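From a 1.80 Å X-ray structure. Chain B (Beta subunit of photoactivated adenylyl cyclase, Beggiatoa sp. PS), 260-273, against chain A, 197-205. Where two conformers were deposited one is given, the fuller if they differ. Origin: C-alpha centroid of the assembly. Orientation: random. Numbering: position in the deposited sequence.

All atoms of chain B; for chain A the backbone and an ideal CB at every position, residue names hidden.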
ATOM      1  N   ASN B 260      -9.002  -6.975  -2.534  1.00 20.49           N
ATOM      2  CA  ASN B 260      -8.842  -5.532  -2.453  1.00 19.43           C
ATOM      3  C   ASN B 260      -9.986  -4.955  -1.640  1.00 24.12           C
ATOM      4  O   ASN B 260     -11.158  -5.139  -1.993  1.00 24.82           O
ATOM      5  CB  ASN B 260      -8.852  -4.928  -3.851  1.00 25.26           C
ATOM      6  CG  ASN B 260      -7.730  -5.447  -4.700  1.00 27.85           C
ATOM      7  OD1 ASN B 260      -6.669  -4.847  -4.748  1.00 28.16           O
ATOM      8  ND2 ASN B 260      -7.950  -6.580  -5.361  1.00 26.64           N
ATOM      9  N   MET B 261      -9.660  -4.249  -0.570  1.00 19.95           N
ATOM     10  CA  MET B 261     -10.715  -3.743   0.290  0.60 18.57           C
ATOM     11  C   MET B 261     -10.430  -2.304   0.694  1.00 18.03           C
ATOM     12  O   MET B 261      -9.308  -1.799   0.591  1.00 19.55           O
ATOM     13  CB  MET B 261     -10.895  -4.660   1.508  0.60 23.48           C
ATOM     14  CG  MET B 261     -11.316  -6.080   1.096  0.60 26.57           C
ATOM     15  SD  MET B 261     -11.845  -7.112   2.452  0.60 34.79           S
ATOM     16  CE  MET B 261     -10.640  -6.584   3.650  0.60 36.60           C
ATOM     17  N   GLY B 262     -11.496  -1.639   1.122  1.00 18.69           N
ATOM     18  CA  GLY B 262     -11.441  -0.232   1.453  1.00 22.68           C
ATOM     19  C   GLY B 262     -12.531   0.577   0.785  1.00 24.28           C
ATOM     20  O   GLY B 262     -13.658   0.111   0.606  1.00 23.41           O
ATOM     21  N   SER B 263     -12.189   1.802   0.403  1.00 22.18           N
ATOM     22  CA  SER B 263     -13.125   2.755  -0.162  1.00 22.55           C
ATOM     23  C   SER B 263     -12.380   3.603  -1.185  1.00 23.00           C
ATOM     24  O   SER B 263     -11.177   3.440  -1.397  1.00 24.26           O
ATOM     25  CB  SER B 263     -13.731   3.645   0.926  1.00 23.30           C
ATOM     26  OG  SER B 263     -12.717   4.460   1.507  1.00 28.07           O
ATOM     27  N   SER B 264     -13.097   4.536  -1.813  1.00 26.43           N
ATOM     28  CA  SER B 264     -12.435   5.398  -2.782  1.00 26.06           C
ATOM     29  C   SER B 264     -11.372   6.271  -2.137  1.00 30.41           C
ATOM     30  O   SER B 264     -10.468   6.736  -2.837  1.00 31.71           O
ATOM     31  CB  SER B 264     -13.466   6.265  -3.517  1.00 31.82           C
ATOM     32  OG  SER B 264     -14.278   6.975  -2.601  1.00 44.74           O
ATOM     33  N   LEU B 265     -11.450   6.501  -0.820  1.00 28.33           N
ATOM     34  CA  LEU B 265     -10.426   7.293  -0.144  1.00 26.40           C
ATOM     35  C   LEU B 265      -9.162   6.494   0.138  1.00 27.34           C
ATOM     36  O   LEU B 265      -8.075   7.072   0.206  1.00 31.27           O
ATOM     37  CB  LEU B 265     -10.962   7.864   1.171  1.00 38.07           C
ATOM     38  CG  LEU B 265     -11.512   9.290   1.169  1.00 48.44           C
ATOM     39  CD1 LEU B 265     -12.772   9.389   0.326  1.00 54.51           C
ATOM     40  CD2 LEU B 265     -11.768   9.758   2.599  1.00 46.83           C
ATOM     41  N   LYS B 266      -9.268   5.180   0.320  1.00 23.57           N
ATOM     42  CA  LYS B 266      -8.084   4.395   0.636  1.00 20.84           C
ATOM     43  C   LYS B 266      -8.390   2.922   0.423  1.00 21.15           C
ATOM     44  O   LYS B 266      -9.368   2.407   0.977  1.00 20.32           O
ATOM     45  CB  LYS B 266      -7.633   4.648   2.081  1.00 31.46           C
ATOM     46  CG  LYS B 266      -6.637   3.663   2.601  1.00 31.83           C
ATOM     47  CD  LYS B 266      -5.291   3.867   2.006  1.00 43.76           C
ATOM     48  CE  LYS B 266      -4.331   2.828   2.578  1.00 43.76           C
ATOM     49  NZ  LYS B 266      -3.269   2.501   1.603  1.00 39.48           N
ATOM     50  N   MET B 267      -7.555   2.268  -0.384  1.00 19.38           N
ATOM     51  CA  MET B 267      -7.640   0.858  -0.711  1.00 20.64           C
ATOM     52  C   MET B 267      -6.408   0.138  -0.184  1.00 19.00           C
ATOM     53  O   MET B 267      -5.346   0.736   0.014  1.00 18.13           O
ATOM     54  CB  MET B 267      -7.726   0.648  -2.237  1.00 19.71           C
ATOM     55  CG  MET B 267      -9.017   1.151  -2.858  1.00 20.29           C
ATOM     56  SD  MET B 267     -10.475   0.205  -2.349  1.00 22.72           S
ATOM     57  CE  MET B 267     -10.112  -1.429  -2.985  1.00 24.58           C
ATOM     58  N   ASP B 268      -6.552  -1.161   0.044  1.00 16.82           N
ATOM     59  CA  ASP B 268      -5.394  -1.981   0.353  1.00 19.06           C
ATOM     60  C   ASP B 268      -5.703  -3.403  -0.072  1.00 16.27           C
ATOM     61  O   ASP B 268      -6.846  -3.746  -0.369  1.00 21.96           O
ATOM     62  CB  ASP B 268      -5.033  -1.920   1.843  1.00 19.20           C
ATOM     63  CG  ASP B 268      -3.542  -2.110   2.093  1.00 26.09           C
ATOM     64  OD1 ASP B 268      -2.827  -2.648   1.203  1.00 20.27           O
ATOM     65  OD2 ASP B 268      -3.087  -1.715   3.188  1.00 25.90           O
ATOM     66  N   HIS B 269      -4.668  -4.219  -0.123  1.00 16.85           N
ATOM     67  CA  HIS B 269      -4.823  -5.648  -0.321  1.00 20.84           C
ATOM     68  C   HIS B 269      -4.636  -6.331   1.023  1.00 19.92           C
ATOM     69  O   HIS B 269      -3.664  -6.048   1.729  1.00 19.28           O
ATOM     70  CB  HIS B 269      -3.812  -6.195  -1.318  1.00 28.24           C
ATOM     71  CG  HIS B 269      -3.937  -7.671  -1.514  1.00 28.59           C
ATOM     72  ND1 HIS B 269      -3.091  -8.574  -0.913  1.00 40.21           N
ATOM     73  CD2 HIS B 269      -4.838  -8.404  -2.207  1.00 34.58           C
ATOM     74  CE1 HIS B 269      -3.454  -9.801  -1.238  1.00 38.88           C
ATOM     75  NE2 HIS B 269      -4.514  -9.724  -2.021  1.00 36.96           N
ATOM     76  N   THR B 270      -5.568  -7.215   1.377  1.00 18.88           N
ATOM     77  CA  THR B 270      -5.557  -7.796   2.712  0.70 21.33           C
ATOM     78  C   THR B 270      -5.985  -9.250   2.659  1.00 22.45           C
ATOM     79  O   THR B 270      -6.603  -9.720   1.702  1.00 20.40           O
ATOM     80  CB  THR B 270      -6.475  -7.059   3.700  0.70 26.81           C
ATOM     81  OG1 THR B 270      -7.765  -6.881   3.108  0.70 32.93           O
ATOM     82  CG2 THR B 270      -5.894  -5.720   4.098  0.70 33.57           C
ATOM     83  N   LEU B 271      -5.591  -9.974   3.709  1.00 18.86           N
ATOM     84  CA  LEU B 271      -6.000 -11.354   3.942  1.00 19.26           C
ATOM     85  C   LEU B 271      -6.827 -11.347   5.214  1.00 16.31           C
ATOM     86  O   LEU B 271      -6.349 -10.880   6.250  1.00 20.16           O
ATOM     87  CB  LEU B 271      -4.798 -12.286   4.110  1.00 15.66           C
ATOM     88  CG  LEU B 271      -3.872 -12.387   2.904  1.00 25.25           C
ATOM     89  CD1 LEU B 271      -2.709 -13.313   3.205  1.00 25.31           C
ATOM     90  CD2 LEU B 271      -4.662 -12.904   1.753  1.00 27.09           C
ATOM     91  N   LEU B 272      -8.051 -11.854   5.143  1.00 13.84           N
ATOM     92  CA  LEU B 272      -8.963 -11.848   6.281  1.00 18.94           C
ATOM     93  C   LEU B 272      -9.186 -13.271   6.769  1.00 24.00           C
ATOM     94  O   LEU B 272      -9.661 -14.121   6.006  1.00 22.69           O
ATOM     95  CB  LEU B 272     -10.317 -11.253   5.900  1.00 16.83           C
ATOM     96  CG  LEU B 272     -10.408  -9.880   5.255  1.00 30.73           C
ATOM     97  CD1 LEU B 272     -11.856  -9.701   4.801  1.00 27.55           C
ATOM     98  CD2 LEU B 272     -10.020  -8.824   6.259  1.00 32.41           C
ATOM     99  N   GLY B 273      -8.896 -13.523   8.034  1.00 21.13           N
ATOM    100  CA  GLY B 273      -9.222 -14.822   8.590  1.00 27.41           C
ATOM    101  C   GLY B 273      -8.430 -15.129   9.838  1.00 22.26           C
ATOM    102  O   GLY B 273      -7.381 -14.542  10.108  1.00 21.84           O
TER
ATOM    103  N   UNK A 197      -3.296  10.074   9.426  1.00 19.78           N
ATOM    104  CA  UNK A 197      -2.813   9.455   8.196  1.00 19.11           C
ATOM    105  C   UNK A 197      -2.995   7.951   8.311  1.00 18.38           C
ATOM    106  O   UNK A 197      -2.304   7.300   9.101  1.00 20.49           O
ATOM    107  CB  UNK A 197      -1.349   9.812   7.929  1.00 19.11           C
ATOM    108  N   UNK A 198      -3.934   7.396   7.542  1.00 17.95           N
ATOM    109  CA  UNK A 198      -4.034   5.944   7.452  1.00 17.30           C
ATOM    110  C   UNK A 198      -2.747   5.403   6.844  1.00 19.51           C
ATOM    111  O   UNK A 198      -2.243   5.934   5.845  1.00 24.76           O
ATOM    112  CB  UNK A 198      -5.250   5.523   6.625  1.00 17.30           C
ATOM    113  N   UNK A 199      -2.195   4.356   7.450  1.00 20.08           N
ATOM    114  CA  UNK A 199      -0.963   3.760   6.943  1.00 24.12           C
ATOM    115  C   UNK A 199      -1.228   2.482   6.155  1.00 24.39           C
ATOM    116  O   UNK A 199      -0.700   2.310   5.052  1.00 26.03           O
ATOM    117  CB  UNK A 199      -0.007   3.466   8.101  1.00 24.12           C
ATOM    118  N   UNK A 200      -2.066   1.593   6.682  1.00 18.61           N
ATOM    119  CA  UNK A 200      -2.396   0.373   5.956  1.00 17.74           C
ATOM    120  C   UNK A 200      -3.557  -0.313   6.656  1.00 17.56           C
ATOM    121  O   UNK A 200      -3.880  -0.000   7.806  1.00 20.66           O
ATOM    122  CB  UNK A 200      -1.187  -0.560   5.860  1.00 17.74           C
ATOM    123  N   UNK A 201      -4.169  -1.256   5.941  1.00 18.93           N
ATOM    124  CA  UNK A 201      -5.096  -2.238   6.496  1.00 19.57           C
ATOM    125  C   UNK A 201      -4.358  -3.563   6.672  1.00 24.33           C
ATOM    126  O   UNK A 201      -3.651  -4.013   5.766  1.00 22.32           O
ATOM    127  CB  UNK A 201      -6.323  -2.409   5.598  1.00 19.57           C
ATOM    128  N   UNK A 202      -4.503  -4.172   7.848  1.00 18.38           N
ATOM    129  CA  UNK A 202      -3.915  -5.478   8.144  1.00 20.00           C
ATOM    130  C   UNK A 202      -5.049  -6.392   8.597  1.00 21.56           C
ATOM    131  O   UNK A 202      -5.542  -6.265   9.725  1.00 20.52           O
ATOM    132  CB  UNK A 202      -2.819  -5.378   9.207  1.00 20.00           C
ATOM    133  N   UNK A 203      -5.463  -7.311   7.737  1.00 21.45           N
ATOM    134  CA  UNK A 203      -6.661  -8.063   8.075  1.00 23.32           C
ATOM    135  C   UNK A 203      -7.824  -7.103   8.222  1.00 28.86           C
ATOM    136  O   UNK A 203      -8.051  -6.229   7.380  1.00 22.52           O
ATOM    137  CB  UNK A 203      -6.461  -8.876   9.356  1.00 23.32           C
ATOM    138  N   UNK A 204      -8.561  -7.237   9.320  1.00 20.56           N
ATOM    139  CA  UNK A 204      -9.662  -6.330   9.615  1.00 19.24           C
ATOM    140  C   UNK A 204      -9.212  -5.112  10.402  1.00 20.03           C
ATOM    141  O   UNK A 204     -10.057  -4.342  10.864  1.00 20.28           O
ATOM    142  CB  UNK A 204     -10.756  -7.068  10.389  1.00 19.24           C
ATOM    143  N   UNK A 205      -7.907  -4.917  10.552  1.00 20.95           N
ATOM    144  CA  UNK A 205      -7.355  -3.857  11.386  0.63 20.50           C
ATOM    145  C   UNK A 205      -6.999  -2.636  10.551  1.00 22.63           C
ATOM    146  O   UNK A 205      -6.427  -2.761   9.464  1.00 20.59           O
ATOM    147  CB  UNK A 205      -6.122  -4.358  12.140  0.63 20.50           C
TER

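Chain A passes over the strand of chain B running from Lys B266 to Leu B272. The two strands point the same way within 27°, and their axes come no closer than 6.7 Å, too far apart for backbone pairing; side chains must make most of the contact.

Position 197 lies beyond the reach of chain B, which therefore sets no requirement there. It is Glu A197.

At position 198 CA-to-CB points toward chain B, and the ideal CB lies 4.6 Å from CG of Lys B266. The neighbour is the aliphatic part of a lysine, so a small or medium apolar side chain would suit, and a beta-branched one fits the extended backbone. The residue is Val A198, whose CG1 packs 4.1 Å from CG of Lys B266.

Position 199 turns its CB away, leaving the side chain unconstrained by chain B; it is Thr A199. Its backbone matters more: a water accepts from NZ of Lys B266 at 2.5 Å and lies 2.9 Å from O of Thr A199, bridging a lysine and a carbonyl whose direct NZ to O separation is 4.3 Å.

At position 200 CA-to-CB points sideways, with the ideal CB 3.5 Å from OD2 of Asp B268. The nearby carboxylate might suggest a basic residue, but a polar or long flexible chain leading elsewhere would also fit. Lys A200 is found, and no salt bridge forms: its end leads away, and NZ is hydrogen-bonded elsewhere in the structure.

Position 201 faces chain B squarely. Its ideal CB lies 3.7 Å from CG2 of Thr B270 and 4.0 Å from CB of Asp B268, while ahead lies a space lined by Gly B262, CG of Lys B266 and the backbone near Met B267. A large apolar side chain, aromatic or long aliphatic, would fill it. The residue is Phe A201, with chi1 in the m well, and it has the largest area covered by the other stretch. CZ of Phe A201 lies 3.7 Å from CG of Lys B266, its CD2 3.5 Å from CB of Asp B268, and the ring edge meets O of Met B261, 3.7 Å from CE2 of Phe A201. Gly B262 leaves room here: an ideal CB on it would be a tight 3.1 Å from CE2 of Phe A201, although its backbone angles already call for glycine and that CB would clash with O of Lys B266 at 2.2 Å. The backbone is also held: N of Phe A201 donates to OD2 of Asp B268 at 3.0 Å and 161°, the one direct hydrogen bond between the stretches.

Position 202 points away, so chain B leaves its identity open; it is Ile A202, which begins a type II' turn.

Position 203 has phi 60° and psi -131°, which favour glycine. Gly A203 brings CA 3.4 Å from O of Leu B271 in a CA-H...O contact, while CD2 of Leu B272 packs 3.4 Å from C of Gly A203.

Position 204 points sideways, its ideal CB 4.5 Å from CD2 of Leu B272; many residues could fit, and Asp A204 is present. Position 205, out of reach, is Cys A205, which closes the turn.

Chain A, residues 197-205: EVTKFIGDC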
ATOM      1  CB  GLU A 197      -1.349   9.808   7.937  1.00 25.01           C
ATOM      2  CG  GLU A 197      -1.116  11.305   7.787  1.00 27.50           C
ATOM      3  CD  GLU A 197       0.326  11.655   7.437  1.00 34.58           C
ATOM      4  OE1 GLU A 197       0.525  12.606   6.652  1.00 39.00           O
ATOM      5  OE2 GLU A 197       1.259  10.992   7.949  1.00 29.79           O
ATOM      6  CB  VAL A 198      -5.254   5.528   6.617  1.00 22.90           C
ATOM      7  CG1 VAL A 198      -5.259   4.010   6.404  1.00 24.26           C
ATOM      8  CG2 VAL A 198      -6.542   5.952   7.302  1.00 20.33           C
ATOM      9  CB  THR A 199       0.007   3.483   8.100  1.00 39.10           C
ATOM     10  OG1 THR A 199      -0.317   2.231   8.710  1.00 42.75           O
ATOM     11  CG2 THR A 199      -0.102   4.572   9.160  1.00 40.62           C
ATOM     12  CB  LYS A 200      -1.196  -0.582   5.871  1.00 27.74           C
ATOM     13  CG  LYS A 200      -0.671  -1.024   7.230  1.00 23.69           C
ATOM     14  CD  LYS A 200       0.716  -1.680   7.114  1.00 27.87           C
ATOM     15  CE  LYS A 200       1.791  -0.644   6.818  1.00 38.22           C
ATOM     16  NZ  LYS A 200       3.127  -1.236   6.593  1.00 33.32           N
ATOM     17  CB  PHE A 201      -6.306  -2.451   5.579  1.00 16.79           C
ATOM     18  CG  PHE A 201      -7.050  -1.200   5.235  1.00 17.55           C
ATOM     19  CD1 PHE A 201      -7.125  -0.147   6.124  1.00 19.36           C
ATOM     20  CD2 PHE A 201      -7.672  -1.069   3.999  1.00 15.00           C
ATOM     21  CE1 PHE A 201      -7.821   1.017   5.797  1.00 19.27           C
ATOM     22  CE2 PHE A 201      -8.354   0.081   3.670  1.00 17.22           C
ATOM     23  CZ  PHE A 201      -8.432   1.124   4.565  1.00 21.10           C
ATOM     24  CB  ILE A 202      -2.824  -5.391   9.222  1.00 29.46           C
ATOM     25  CG1 ILE A 202      -1.815  -4.305   8.871  1.00 28.45           C
ATOM     26  CG2 ILE A 202      -2.123  -6.730   9.383  1.00 33.97           C
ATOM     27  CD1 ILE A 202      -1.152  -3.708  10.077  1.00 31.89           C
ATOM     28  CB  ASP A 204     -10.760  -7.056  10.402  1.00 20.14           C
ATOM     29  CG  ASP A 204     -10.259  -7.596  11.739  1.00 27.23           C
ATOM     30  OD1 ASP A 204      -9.215  -8.275  11.747  1.00 30.37           O
ATOM     31  OD2 ASP A 204     -10.894  -7.324  12.786  1.00 27.38           O
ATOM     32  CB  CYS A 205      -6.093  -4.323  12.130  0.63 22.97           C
ATOM     33  SG  CYS A 205      -6.289  -5.663  13.322  0.63 38.05           S
TER
HETATM   34  O   HOH W   1      -1.470   1.073   2.535  1.00 32.97           O
HETATM   35  O   HOH W   2      -3.506  -8.234   5.463  1.00 16.82           O
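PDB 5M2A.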